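Local coordinates for protein periplasmic beta-glucosidase (Pseudomonas aeruginosa, PDB 6R5T) that probably hydrolyses terminal, non-reducing beta-D-glucosyl residues with release of beta-D-glucose, and holds lactose in the active site of this inactivated form, at residues L23-V28 and A48-V53; G136-G141 and G520-L525; L375-R380 and V552-H557. The protein carries 1 engineered substitution. All blocks are in the same frame, centred on the assembly; numbering follows the deposited sequence.

Interaction 1: L23-V28 and A48-V53. With GAL (beta-D-galactopyranose), chain C.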
ATOM      1  N   LEU A  23     -13.130  31.591 -17.939  1.00 15.11           N
ATOM      2  CA  LEU A  23     -12.689  30.254 -17.463  1.00 15.60           C
ATOM      3  C   LEU A  23     -11.202  30.289 -17.128  1.00 16.39           C
ATOM      4  O   LEU A  23     -10.679  29.265 -16.632  1.00 15.27           O
ATOM      5  CB  LEU A  23     -12.993  29.202 -18.523  1.00 15.83           C
ATOM      6  CG  LEU A  23     -14.418  29.225 -19.092  1.00 14.06           C
ATOM      7  CD1 LEU A  23     -14.585  28.089 -20.054  1.00 14.95           C
ATOM      8  CD2 LEU A  23     -15.474  29.208 -17.982  1.00 16.11           C
ATOM      9  N   ARG A  24     -10.532  31.410 -17.340  1.00 14.58           N
ATOM     10  CA  ARG A  24      -9.069  31.462 -17.217  1.00 14.95           C
ATOM     11  C   ARG A  24      -8.683  31.947 -15.836  1.00 15.31           C
ATOM     12  O   ARG A  24      -9.058  33.072 -15.450  1.00 16.58           O
ATOM     13  CB  ARG A  24      -8.516  32.396 -18.282  1.00 17.37           C
ATOM     14  CG  ARG A  24      -7.015  32.379 -18.349  1.00 19.61           C
ATOM     15  CD  ARG A  24      -6.560  33.148 -19.561  1.00 21.94           C
ATOM     16  NE  ARG A  24      -5.121  33.256 -19.628  1.00 22.22           N
ATOM     17  CZ  ARG A  24      -4.446  34.342 -19.975  1.00 28.05           C
ATOM     18  NH1 ARG A  24      -5.095  35.446 -20.280  1.00 27.03           N
ATOM     19  NH2 ARG A  24      -3.121  34.330 -20.008  1.00 26.09           N
ATOM     20  N   LEU A  25      -7.976  31.079 -15.086  1.00 14.69           N
ATOM     21  CA  LEU A  25      -7.478  31.385 -13.735  1.00 15.05           C
ATOM     22  C   LEU A  25      -5.957  31.392 -13.793  1.00 15.71           C
ATOM     23  O   LEU A  25      -5.377  30.373 -14.153  1.00 16.02           O
ATOM     24  CB  LEU A  25      -7.992  30.298 -12.802  1.00 15.19           C
ATOM     25  CG  LEU A  25      -7.373  30.247 -11.419  1.00 15.44           C
ATOM     26  CD1 LEU A  25      -7.660  31.515 -10.666  1.00 17.01           C
ATOM     27  CD2 LEU A  25      -7.940  29.030 -10.647  1.00 15.77           C
ATOM     28  N   VAL A  26      -5.343  32.517 -13.467  1.00 14.98           N
ATOM     29  CA  VAL A  26      -3.880  32.671 -13.655  1.00 16.56           C
ATOM     30  C   VAL A  26      -3.254  33.361 -12.454  1.00 16.79           C
ATOM     31  O   VAL A  26      -3.937  34.026 -11.695  1.00 17.79           O
ATOM     32  CB  VAL A  26      -3.555  33.448 -14.942  1.00 19.45           C
ATOM     33  CG1 VAL A  26      -3.852  32.633 -16.165  1.00 21.20           C
ATOM     34  CG2 VAL A  26      -4.301  34.759 -14.975  1.00 22.52           C
ATOM     35  N   SER A  27      -1.938  33.201 -12.345  1.00 19.02           N
ATOM     36  CA  SER A  27      -1.116  33.888 -11.320  1.00 19.43           C
ATOM     37  C   SER A  27      -0.034  34.684 -12.048  1.00 19.47           C
ATOM     38  O   SER A  27       0.428  34.232 -13.097  1.00 20.29           O
ATOM     39  CB  SER A  27      -0.475  32.923 -10.371  1.00 22.34           C
ATOM     40  OG  SER A  27       0.294  31.967 -11.077  1.00 24.16           O
ATOM     41  N   VAL A  28       0.440  35.734 -11.415  1.00 19.31           N
ATOM     42  CA  VAL A  28       1.643  36.466 -11.896  1.00 21.57           C
ATOM     43  C   VAL A  28       2.838  35.530 -11.730  1.00 22.62           C
ATOM     44  O   VAL A  28       3.008  34.943 -10.651  1.00 22.24           O
ATOM     45  CB  VAL A  28       1.860  37.774 -11.159  1.00 23.88           C
ATOM     46  CG1 VAL A  28       3.125  38.460 -11.646  1.00 28.98           C
ATOM     47  CG2 VAL A  28       0.682  38.677 -11.319  1.00 24.04           C
ATOM     48  N   ALA A  48     -10.107  35.025 -13.295  1.00 15.26           N
ATOM     49  CA  ALA A  48      -9.719  35.082 -11.889  1.00 15.62           C
ATOM     50  C   ALA A  48      -8.224  34.958 -11.747  1.00 14.51           C
ATOM     51  O   ALA A  48      -7.532  34.528 -12.671  1.00 14.30           O
ATOM     52  CB  ALA A  48     -10.422  33.966 -11.150  1.00 17.06           C
ATOM     53  N   ILE A  49      -7.775  35.373 -10.576  1.00 15.18           N
ATOM     54  CA  ILE A  49      -6.350  35.461 -10.250  1.00 14.77           C
ATOM     55  C   ILE A  49      -6.153  34.598  -9.018  1.00 15.30           C
ATOM     56  O   ILE A  49      -7.017  34.606  -8.131  1.00 14.53           O
ATOM     57  CB  ILE A  49      -5.983  36.915  -9.982  1.00 17.70           C
ATOM     58  CG1 ILE A  49      -6.236  37.790 -11.207  1.00 20.43           C
ATOM     59  CG2 ILE A  49      -4.546  37.043  -9.496  1.00 18.64           C
ATOM     60  CD1 ILE A  49      -5.376  37.485 -12.354  1.00 20.98           C
ATOM     61  N   PHE A  50      -4.997  33.973  -8.923  1.00 15.46           N
ATOM     62  CA  PHE A  50      -4.555  33.423  -7.617  1.00 14.99           C
ATOM     63  C   PHE A  50      -3.146  33.934  -7.325  1.00 15.20           C
ATOM     64  O   PHE A  50      -2.408  34.288  -8.254  1.00 16.70           O
ATOM     65  CB  PHE A  50      -4.661  31.903  -7.581  1.00 15.56           C
ATOM     66  CG  PHE A  50      -3.764  31.120  -8.498  1.00 16.42           C
ATOM     67  CD1 PHE A  50      -4.047  31.027  -9.850  1.00 15.49           C
ATOM     68  CD2 PHE A  50      -2.631  30.482  -8.029  1.00 18.67           C
ATOM     69  CE1 PHE A  50      -3.274  30.308 -10.724  1.00 17.61           C
ATOM     70  CE2 PHE A  50      -1.812  29.792  -8.918  1.00 18.99           C
ATOM     71  CZ  PHE A  50      -2.136  29.686 -10.249  1.00 19.11           C
ATOM     72  N   ASN A  51      -2.821  33.932  -6.030  1.00 16.74           N
ATOM     73  CA  ASN A  51      -1.483  34.268  -5.473  1.00 16.84           C
ATOM     74  C   ASN A  51      -1.194  35.770  -5.513  1.00 18.10           C
ATOM     75  O   ASN A  51      -0.046  36.114  -5.216  1.00 19.04           O
ATOM     76  CB  ASN A  51      -0.384  33.475  -6.177  1.00 20.04           C
ATOM     77  CG  ASN A  51      -0.270  32.029  -5.726  1.00 21.60           C
ATOM     78  OD1 ASN A  51      -0.925  31.624  -4.778  1.00 21.10           O
ATOM     79  ND2 ASN A  51       0.504  31.241  -6.456  1.00 20.83           N
ATOM     80  N   THR A  52      -2.185  36.640  -5.749  1.00 16.52           N
ATOM     81  CA  THR A  52      -2.049  38.106  -5.504  1.00 16.99           C
ATOM     82  C   THR A  52      -2.834  38.416  -4.236  1.00 17.11           C
ATOM     83  O   THR A  52      -4.027  38.123  -4.213  1.00 17.86           O
ATOM     84  CB  THR A  52      -2.551  38.907  -6.721  1.00 18.23           C
ATOM     85  OG1 THR A  52      -1.644  38.640  -7.784  1.00 19.05           O
ATOM     86  CG2 THR A  52      -2.690  40.373  -6.438  1.00 19.12           C
ATOM     87  N   VAL A  53      -2.197  38.940  -3.178  1.00 18.40           N
ATOM     88  CA  VAL A  53      -2.775  38.773  -1.815  1.00 18.80           C
ATOM     89  C   VAL A  53      -2.751  40.039  -0.952  1.00 21.17           C
ATOM     90  O   VAL A  53      -2.894  39.908   0.269  1.00 21.10           O
ATOM     91  CB  VAL A  53      -2.044  37.640  -1.066  1.00 20.24           C
ATOM     92  CG1 VAL A  53      -2.161  36.341  -1.869  1.00 21.14           C
ATOM     93  CG2 VAL A  53      -0.606  37.999  -0.799  1.00 22.11           C
TER
HETATM   94  C1  GAL C   2       0.339  25.418  -7.041  1.00 29.67           C
HETATM   95  C2  GAL C   2       0.191  26.732  -6.248  1.00 34.60           C
HETATM   96  C3  GAL C   2       1.514  27.498  -6.355  1.00 32.26           C
HETATM   97  C4  GAL C   2       2.642  26.594  -5.801  1.00 31.55           C
HETATM   98  C5  GAL C   2       2.625  25.261  -6.574  1.00 32.12           C
HETATM   99  C6  GAL C   2       3.620  24.262  -5.994  1.00 30.95           C
HETATM  100  O2  GAL C   2      -0.881  27.487  -6.791  1.00 34.85           O
HETATM  101  O3  GAL C   2       1.397  28.687  -5.546  1.00 27.40           O
HETATM  102  O4  GAL C   2       2.306  26.388  -4.408  1.00 32.57           O
HETATM  103  O5  GAL C   2       1.325  24.581  -6.470  1.00 31.86           O
HETATM  104  O6  GAL C   2       3.507  23.010  -6.715  1.00 34.30           O
HETATM  105  O   HOH W   1      -0.712  36.307  -8.775  1.00 17.59           O

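Interaction 2: G136-G141 and G520-L525. With BGC (beta-D-glucopyranose), chain B.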
ATOM      1  N   GLY A 136       3.579  13.406   1.844  1.00 14.32           N
ATOM      2  CA  GLY A 136       3.970  14.693   2.423  1.00 17.84           C
ATOM      3  C   GLY A 136       2.781  15.574   2.716  1.00 16.67           C
ATOM      4  O   GLY A 136       2.873  16.428   3.584  1.00 19.36           O
ATOM      5  N   ARG A 137       1.635  15.309   2.105  1.00 13.03           N
ATOM      6  CA  ARG A 137       0.457  16.190   2.302  1.00 13.23           C
ATOM      7  C   ARG A 137      -0.452  15.733   3.428  1.00 12.96           C
ATOM      8  O   ARG A 137      -1.530  16.330   3.613  1.00 12.76           O
ATOM      9  CB  ARG A 137      -0.262  16.330   0.973  1.00 12.68           C
ATOM     10  CG  ARG A 137       0.667  16.844  -0.110  1.00 13.38           C
ATOM     11  CD  ARG A 137      -0.038  17.245  -1.414  1.00 14.46           C
ATOM     12  NE  ARG A 137      -0.697  18.518  -1.186  1.00 15.67           N
ATOM     13  CZ  ARG A 137      -0.942  19.445  -2.120  1.00 17.96           C
ATOM     14  NH1 ARG A 137      -0.627  19.213  -3.382  1.00 16.57           N
ATOM     15  NH2 ARG A 137      -1.475  20.604  -1.734  1.00 17.91           N
ATOM     16  N   VAL A 138      -0.054  14.741   4.218  1.00 11.90           N
ATOM     17  CA  VAL A 138      -0.878  14.353   5.393  0.50 11.78           C
ATOM     18  C   VAL A 138      -0.997  15.568   6.326  1.00 11.90           C
ATOM     19  O   VAL A 138      -2.032  15.654   7.000  1.00 13.03           O
ATOM     20  CB  VAL A 138      -0.313  13.131   6.140  0.50 12.65           C
ATOM     21  CG1 VAL A 138      -0.296  11.894   5.253  0.50 13.63           C
ATOM     22  CG2 VAL A 138       1.052  13.422   6.696  0.50 12.49           C
ATOM     23  N   SER A 139      -0.006  16.452   6.304  1.00 11.80           N
ATOM     24  CA  SER A 139      -0.024  17.652   7.198  1.00 13.59           C
ATOM     25  C   SER A 139      -1.219  18.565   6.892  1.00 14.36           C
ATOM     26  O   SER A 139      -1.710  19.318   7.805  1.00 15.55           O
ATOM     27  CB  SER A 139       1.272  18.405   7.082  1.00 15.05           C
ATOM     28  OG  SER A 139       1.381  18.942   5.763  1.00 22.71           O
ATOM     29  N   GLU A 140      -1.756  18.472   5.692  1.00 15.17           N
ATOM     30  CA  GLU A 140      -2.855  19.360   5.221  1.00 15.26           C
ATOM     31  C   GLU A 140      -4.242  18.840   5.529  1.00 16.37           C
ATOM     32  O   GLU A 140      -5.159  19.636   5.418  1.00 14.68           O
ATOM     33  CB  GLU A 140      -2.776  19.506   3.711  1.00 17.49           C
ATOM     34  CG  GLU A 140      -1.577  20.270   3.326  1.00 24.33           C
ATOM     35  CD  GLU A 140      -1.347  20.112   1.856  1.00 24.43           C
ATOM     36  OE1 GLU A 140      -2.324  20.436   1.075  1.00 25.09           O
ATOM     37  OE2 GLU A 140      -0.218  19.625   1.522  1.00 26.07           O
ATOM     38  N   GLY A 141      -4.389  17.567   5.924  1.00 12.95           N
ATOM     39  CA  GLY A 141      -5.706  17.025   6.223  1.00 14.35           C
ATOM     40  C   GLY A 141      -5.948  16.880   7.707  1.00 13.76           C
ATOM     41  O   GLY A 141      -5.174  17.446   8.537  1.00 15.91           O
ATOM     42  N   GLY A 520       4.973  16.898  10.426  1.00 15.11           N
ATOM     43  CA  GLY A 520       3.735  17.090   9.660  1.00 15.33           C
ATOM     44  C   GLY A 520       3.056  15.789   9.327  1.00 15.66           C
ATOM     45  O   GLY A 520       2.102  15.786   8.549  1.00 15.76           O
ATOM     46  N   ARG A 521       3.501  14.688   9.910  1.00 13.72           N
ATOM     47  CA  ARG A 521       2.964  13.347   9.619  1.00 13.26           C
ATOM     48  C   ARG A 521       3.233  12.523  10.871  1.00 13.41           C
ATOM     49  O   ARG A 521       4.107  12.860  11.666  1.00 13.36           O
ATOM     50  CB  ARG A 521       3.691  12.690   8.455  1.00 13.66           C
ATOM     51  CG  ARG A 521       5.202  12.590   8.636  1.00 12.73           C
ATOM     52  CD  ARG A 521       5.917  11.619   7.721  1.00 13.20           C
ATOM     53  NE  ARG A 521       5.725  11.892   6.297  1.00 13.90           N
ATOM     54  CZ  ARG A 521       6.306  12.833   5.595  1.00 15.03           C
ATOM     55  NH1 ARG A 521       6.092  12.931   4.297  1.00 15.24           N
ATOM     56  NH2 ARG A 521       7.118  13.698   6.168  1.00 15.68           N
ATOM     57  N   PRO A 522       2.541  11.406  11.035  1.00 12.51           N
ATOM     58  CA  PRO A 522       2.960  10.430  12.033  1.00 12.82           C
ATOM     59  C   PRO A 522       4.452  10.073  11.908  1.00 13.42           C
ATOM     60  O   PRO A 522       4.931   9.901  10.801  1.00 13.29           O
ATOM     61  CB  PRO A 522       2.088   9.209  11.737  1.00 14.18           C
ATOM     62  CG  PRO A 522       0.856   9.827  11.097  1.00 14.79           C
ATOM     63  CD  PRO A 522       1.399  10.931  10.233  1.00 13.71           C
ATOM     64  N   LEU A 523       5.120   9.914  13.044  1.00 13.57           N
ATOM     65  CA  LEU A 523       6.529   9.480  13.095  1.00 13.26           C
ATOM     66  C   LEU A 523       6.619   8.167  13.831  1.00 12.12           C
ATOM     67  O   LEU A 523       5.738   7.859  14.662  1.00 14.08           O
ATOM     68  CB  LEU A 523       7.417  10.479  13.848  1.00 14.83           C
ATOM     69  CG  LEU A 523       7.466  11.901  13.287  1.00 15.99           C
ATOM     70  CD1 LEU A 523       8.314  12.805  14.183  1.00 16.37           C
ATOM     71  CD2 LEU A 523       7.980  11.876  11.880  1.00 16.49           C
ATOM     72  N   SER A 524       7.636   7.396  13.465  1.00 12.82           N
ATOM     73  CA  SER A 524       8.005   6.146  14.163  0.50 13.83           C
ATOM     74  C   SER A 524       8.880   6.514  15.377  1.00 13.01           C
ATOM     75  O   SER A 524       9.994   7.068  15.160  1.00 14.99           O
ATOM     76  CB  SER A 524       8.688   5.205  13.224  0.50 17.13           C
ATOM     77  OG  SER A 524       9.861   5.743  12.717  0.50 21.30           O
ATOM     78  N   LEU A 525       8.377   6.230  16.583  1.00 13.04           N
ATOM     79  CA  LEU A 525       8.971   6.798  17.821  1.00 13.27           C
ATOM     80  C   LEU A 525       9.277   5.710  18.849  1.00 13.23           C
ATOM     81  O   LEU A 525       9.249   6.008  20.048  1.00 13.39           O
ATOM     82  CB  LEU A 525       7.990   7.820  18.366  1.00 13.23           C
ATOM     83  CG  LEU A 525       7.836   9.074  17.504  1.00 14.73           C
ATOM     84  CD1 LEU A 525       6.647   9.903  17.921  1.00 15.45           C
ATOM     85  CD2 LEU A 525       9.112   9.938  17.560  1.00 15.60           C
TER
HETATM   86  C2  BGC B   1      -3.257  24.214  -4.234  1.00 24.31           C
HETATM   87  C3  BGC B   1      -2.778  24.756  -5.596  1.00 26.51           C
HETATM   88  C4  BGC B   1      -1.351  24.181  -5.803  1.00 26.68           C
HETATM   89  C5  BGC B   1      -1.495  22.648  -5.829  1.00 26.59           C
HETATM   90  C6  BGC B   1      -0.168  21.935  -5.967  1.00 26.36           C
HETATM   91  C1  BGC B   1      -3.222  22.681  -4.263  1.00 23.39           C
HETATM   92  O1  BGC B   1      -3.553  22.303  -2.963  1.00 21.73           O
HETATM   93  O2  BGC B   1      -4.572  24.617  -3.872  1.00 23.90           O
HETATM   94  O3  BGC B   1      -2.700  26.194  -5.521  1.00 27.70           O
HETATM   95  O4  BGC B   1      -0.871  24.654  -7.072  1.00 27.37           O
HETATM   96  O5  BGC B   1      -1.906  22.222  -4.565  1.00 23.06           O
HETATM   97  O6  BGC B   1      -0.381  20.520  -6.020  1.00 24.20           O

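Interaction 3: L375-R380 and V552-H557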
ATOM      1  N   LEU A 375       6.722  21.293  34.073  1.00 17.51           N
ATOM      2  CA  LEU A 375       7.966  21.880  34.641  1.00 20.85           C
ATOM      3  C   LEU A 375       7.630  23.067  35.547  1.00 19.83           C
ATOM      4  O   LEU A 375       6.677  23.775  35.329  1.00 20.87           O
ATOM      5  CB  LEU A 375       8.867  22.367  33.513  1.00 20.36           C
ATOM      6  CG  LEU A 375       9.307  21.323  32.477  1.00 20.86           C
ATOM      7  CD1 LEU A 375      10.160  21.977  31.427  1.00 23.55           C
ATOM      8  CD2 LEU A 375       9.998  20.165  33.112  1.00 21.67           C
ATOM      9  N   LYS A 376       8.511  23.323  36.501  1.00 26.35           N
ATOM     10  CA  LYS A 376       8.493  24.567  37.294  1.00 27.64           C
ATOM     11  C   LYS A 376       9.331  25.600  36.556  1.00 24.72           C
ATOM     12  O   LYS A 376      10.320  25.197  35.912  1.00 23.94           O
ATOM     13  CB  LYS A 376       9.110  24.337  38.673  1.00 34.47           C
ATOM     14  CG  LYS A 376       8.379  23.330  39.531  1.00 40.83           C
ATOM     15  CD  LYS A 376       8.838  23.420  40.951  1.00 48.40           C
ATOM     16  CE  LYS A 376       8.945  22.081  41.632  1.00 52.61           C
ATOM     17  NZ  LYS A 376       8.738  22.241  43.090  1.00 58.29           N
ATOM     18  N   LYS A 377       8.935  26.868  36.676  1.00 26.25           N
ATOM     19  CA  LYS A 377       9.650  28.002  36.035  1.00 27.49           C
ATOM     20  C   LYS A 377      10.837  28.361  36.916  1.00 30.15           C
ATOM     21  O   LYS A 377      10.807  29.427  37.545  1.00 34.02           O
ATOM     22  CB  LYS A 377       8.730  29.208  35.870  1.00 28.81           C
ATOM     23  CG  LYS A 377       7.577  28.988  34.923  1.00 32.19           C
ATOM     24  CD  LYS A 377       6.746  30.203  34.706  1.00 34.81           C
ATOM     25  CE  LYS A 377       5.665  29.933  33.695  1.00 36.74           C
ATOM     26  NZ  LYS A 377       4.709  31.053  33.571  1.00 44.52           N
ATOM     27  N   GLN A 378      11.867  27.540  36.930  1.00 29.35           N
ATOM     28  CA  GLN A 378      13.034  27.748  37.811  1.00 33.22           C
ATOM     29  C   GLN A 378      14.187  26.880  37.320  1.00 32.64           C
ATOM     30  O   GLN A 378      13.967  26.028  36.448  1.00 33.97           O
ATOM     31  CB  GLN A 378      12.672  27.416  39.259  1.00 36.94           C
ATOM     32  CG  GLN A 378      12.551  25.919  39.482  1.00 37.66           C
ATOM     33  CD  GLN A 378      12.068  25.554  40.861  1.00 42.72           C
ATOM     34  OE1 GLN A 378      11.356  26.316  41.507  1.00 52.59           O
ATOM     35  NE2 GLN A 378      12.434  24.366  41.291  1.00 42.20           N
ATOM     36  N   GLY A 379      15.385  27.133  37.837  1.00 28.18           N
ATOM     37  CA  GLY A 379      16.580  26.325  37.574  1.00 26.56           C
ATOM     38  C   GLY A 379      17.190  26.635  36.209  1.00 26.13           C
ATOM     39  O   GLY A 379      16.999  27.730  35.682  1.00 27.48           O
ATOM     40  N   ARG A 380      17.903  25.664  35.667  1.00 22.37           N
ATOM     41  CA  ARG A 380      18.673  25.777  34.411  1.00 23.88           C
ATOM     42  C   ARG A 380      18.099  24.764  33.425  1.00 20.39           C
ATOM     43  O   ARG A 380      18.161  23.551  33.706  1.00 20.73           O
ATOM     44  CB  ARG A 380      20.151  25.497  34.689  1.00 25.79           C
ATOM     45  CG  ARG A 380      20.787  26.578  35.552  1.00 32.51           C
ATOM     46  CD  ARG A 380      22.186  26.198  35.978  1.00 34.33           C
ATOM     47  NE  ARG A 380      23.170  26.362  34.920  1.00 35.19           N
ATOM     48  CZ  ARG A 380      23.634  27.540  34.482  1.00 40.20           C
ATOM     49  NH1 ARG A 380      23.184  28.670  35.001  1.00 44.02           N
ATOM     50  NH2 ARG A 380      24.538  27.605  33.518  1.00 39.31           N
ATOM     51  N   VAL A 552       1.883  24.734  27.766  1.00 15.18           N
ATOM     52  CA  VAL A 552       1.676  23.330  28.155  1.00 15.52           C
ATOM     53  C   VAL A 552       2.837  22.871  29.003  1.00 15.34           C
ATOM     54  O   VAL A 552       2.574  22.246  30.037  1.00 15.62           O
ATOM     55  CB  VAL A 552       1.483  22.444  26.918  1.00 15.98           C
ATOM     56  CG1 VAL A 552       1.781  20.984  27.235  1.00 17.03           C
ATOM     57  CG2 VAL A 552       0.079  22.691  26.424  1.00 19.23           C
ATOM     58  N   LEU A 553       4.067  23.150  28.615  1.00 13.74           N
ATOM     59  CA  LEU A 553       5.242  22.630  29.338  1.00 15.11           C
ATOM     60  C   LEU A 553       5.279  23.131  30.786  1.00 15.67           C
ATOM     61  O   LEU A 553       5.678  22.348  31.665  1.00 17.09           O
ATOM     62  CB  LEU A 553       6.534  23.014  28.610  1.00 17.52           C
ATOM     63  CG  LEU A 553       6.755  22.275  27.287  1.00 15.98           C
ATOM     64  CD1 LEU A 553       7.932  22.888  26.570  1.00 17.07           C
ATOM     65  CD2 LEU A 553       6.927  20.764  27.483  1.00 16.69           C
ATOM     66  N   PHE A 554       4.768  24.322  31.051  1.00 17.20           N
ATOM     67  CA  PHE A 554       4.806  24.881  32.423  1.00 16.69           C
ATOM     68  C   PHE A 554       3.461  24.734  33.132  1.00 18.72           C
ATOM     69  O   PHE A 554       3.341  25.154  34.312  1.00 19.93           O
ATOM     70  CB  PHE A 554       5.316  26.321  32.357  1.00 16.87           C
ATOM     71  CG  PHE A 554       6.766  26.437  32.015  1.00 17.59           C
ATOM     72  CD1 PHE A 554       7.733  25.866  32.812  1.00 19.08           C
ATOM     73  CD2 PHE A 554       7.169  27.131  30.899  1.00 19.31           C
ATOM     74  CE1 PHE A 554       9.077  25.962  32.509  1.00 17.65           C
ATOM     75  CE2 PHE A 554       8.513  27.242  30.605  1.00 18.60           C
ATOM     76  CZ  PHE A 554       9.466  26.631  31.384  1.00 21.24           C
ATOM     77  N   GLY A 555       2.505  24.064  32.511  1.00 17.23           N
ATOM     78  CA  GLY A 555       1.232  23.660  33.150  1.00 19.08           C
ATOM     79  C   GLY A 555       0.215  24.764  33.237  1.00 20.04           C
ATOM     80  O   GLY A 555      -0.804  24.571  33.911  1.00 22.73           O
ATOM     81  N   GLU A 556       0.370  25.803  32.441  1.00 20.20           N
ATOM     82  CA  GLU A 556      -0.679  26.830  32.286  1.00 24.11           C
ATOM     83  C   GLU A 556      -1.836  26.196  31.527  1.00 22.07           C
ATOM     84  O   GLU A 556      -2.953  26.606  31.719  1.00 24.13           O
ATOM     85  CB  GLU A 556      -0.192  28.075  31.552  1.00 28.22           C
ATOM     86  CG  GLU A 556       1.166  28.592  31.986  1.00 36.44           C
ATOM     87  CD  GLU A 556       1.194  29.373  33.290  1.00 49.39           C
ATOM     88  OE1 GLU A 556       2.297  29.852  33.656  1.00 62.54           O
ATOM     89  OE2 GLU A 556       0.125  29.504  33.935  1.00 55.07           O
ATOM     90  N   HIS A 557      -1.555  25.262  30.624  1.00 18.48           N
ATOM     91  CA  HIS A 557      -2.603  24.538  29.876  1.00 18.77           C
ATOM     92  C   HIS A 557      -2.316  23.054  30.101  1.00 17.50           C
ATOM     93  O   HIS A 557      -1.138  22.668  29.994  1.00 17.80           O
ATOM     94  CB  HIS A 557      -2.613  24.913  28.388  1.00 19.59           C
ATOM     95  CG  HIS A 557      -3.643  24.152  27.616  1.00 19.53           C
ATOM     96  ND1 HIS A 557      -4.952  24.599  27.499  1.00 23.55           N
ATOM     97  CD2 HIS A 557      -3.580  22.993  26.919  1.00 20.03           C
ATOM     98  CE1 HIS A 557      -5.662  23.737  26.777  1.00 21.58           C
ATOM     99  NE2 HIS A 557      -4.847  22.721  26.408  1.00 21.38           N
TER
HETATM  100  O   HOH W   2       5.114  26.073  36.039  1.00 36.87           O

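Interaction 1: L23-V28 and A48-V53
Strands 24-26 and 48-50, the first two of the TIM-type barrel and joined through helix 34-42 as a beta-alpha-beta unit, run side by side in parallel, their axes 4.7 Å apart. Three backbone bonds tie them: A48 N to R24 O, V26 N to A48 O and F50 N to V26 O (3.0 Å), the last with its donor 37° out of the carbonyl plane. The tight part lies around the F50 ring. With CG in the crowded position between backbone N and carbonyl carbon (chi1 66°), the ring swings back across the neighbouring strand. S27 CB sits over the centre of one face, 3.7 Å from the F50 ring centroid, a CH-pi contact; L25 CD1 meets the ring edge at F50 CD1, 3.7 Å away. Past the strand ends the pairing loosens: V28 CG2 and T52 OG1 are 4.2 Å apart, and a water bridges V28 N, F50 O (2.7 Å from the water) and T52 OG1. N51 turns to the sugar, its ND2 donating to galactose O3 at 2.9 Å, while F50 CE2 approaches galactose O2. The CH-pi and apolar contacts would hold the F50 ring of the sugar pocket in place, and N51 beside it supplies a directional hydrogen bond.

Interaction 2: G136-G141 and G520-L525
The chain at 136-141 curls through a short 3-10 turn at V138-E140, closed by E140 N to R137 O, while 520-525 is an irregular connection leading to helix 526-531. The backbones come closest at S139 and G520, with CA atoms 4.5 Å apart, and no hydrogen bond crosses between the segments. In the conformer given, V138 CG2, in the crowded position between backbone N and carbonyl carbon, lies close to G520 O and, at 3.3 Å, to R521 CB. S139 CB lies 3.1 Å from G520 O, and its OG bonds to A484 O. The R521 chain, bent at chi3 (58°), brings NH1 within 3.3 Å of G136 CA; its guanidinium is held by a salt bridge to E479 and by the carbonyls of A133 and R134. R137 points the other way. E140 grips it side-on through NE and NH2, OE1 lying 2.9 Å from R137 NH2 near the guanidinium plane, a salt bridge that fixes its rotation. R137 NH1 donates to glucose O6 (3.0 Å), and R137 NH2 to glucose O5 and to O1 (3.0 Å). Such an arrangement belongs to the family 3 glycosidase active site, where a barrel loop carrying a sugar-binding arginine packs against the C-terminal domain.

Interaction 3: L375-R380 and V552-H557
A Schellman motif ends helix 545-553 of the C-terminal domain, with G555 at positive phi, and the 375-380 loop leading into strand 380-384 closes over that helix end. L375 N donates to L553 O at 2.8 Å, nearly along the C=O axis, so the loop takes up a carbonyl of the last turn. K377, the centre of an inverse gamma turn, extends along the F554 ring toward E556. From CB its chain leaves with CG anti to the carbonyl carbon (chi1 -65°) and is extended beyond CG. CG lies over one face of the F554 ring, offset toward its rim and 4.1 Å from the centroid, a CH-pi contact. CE passes 3.9 Å from F554 CB and then comes alongside E556 OE1. The other approach to F554 is at its edge: L375 O lies in the ring plane, 3.4 Å from F554 CD1, and L375 CB packs against CE1. L414, A417 and V418 of helix 410-418 also touch the F554 side chain. A water donates to both L375 O and F554 O. E556, bent at chi2 (-78°), lies exposed at the surface, and K377 NZ ends in a salt bridge with its OE1 at 2.7 Å, nearly along the C-O axis.

Interaction 1 lies wholly in the N-terminal barrel domain, on adjacent strands 24-26 and 48-50 of its parallel sheet, and closes before either other contact opens. Interaction 2 joins that domain, by the loop after strand 121-122, to the C-terminal domain, by the loop after strand 513-518; interaction 3 lies within the C-terminal domain. Along the chain the segments of 2 and 3 alternate. The centres of interactions 1 and 2 are about 29 Å apart, those of interactions 2 and 3 about 28 Å, and those of interactions 1 and 3 about 47 Å; none touch. Interactions 1 and 2 reach the same lactose, at its galactose and glucose units respectively, whereas interaction 3 is packing far from the sugar.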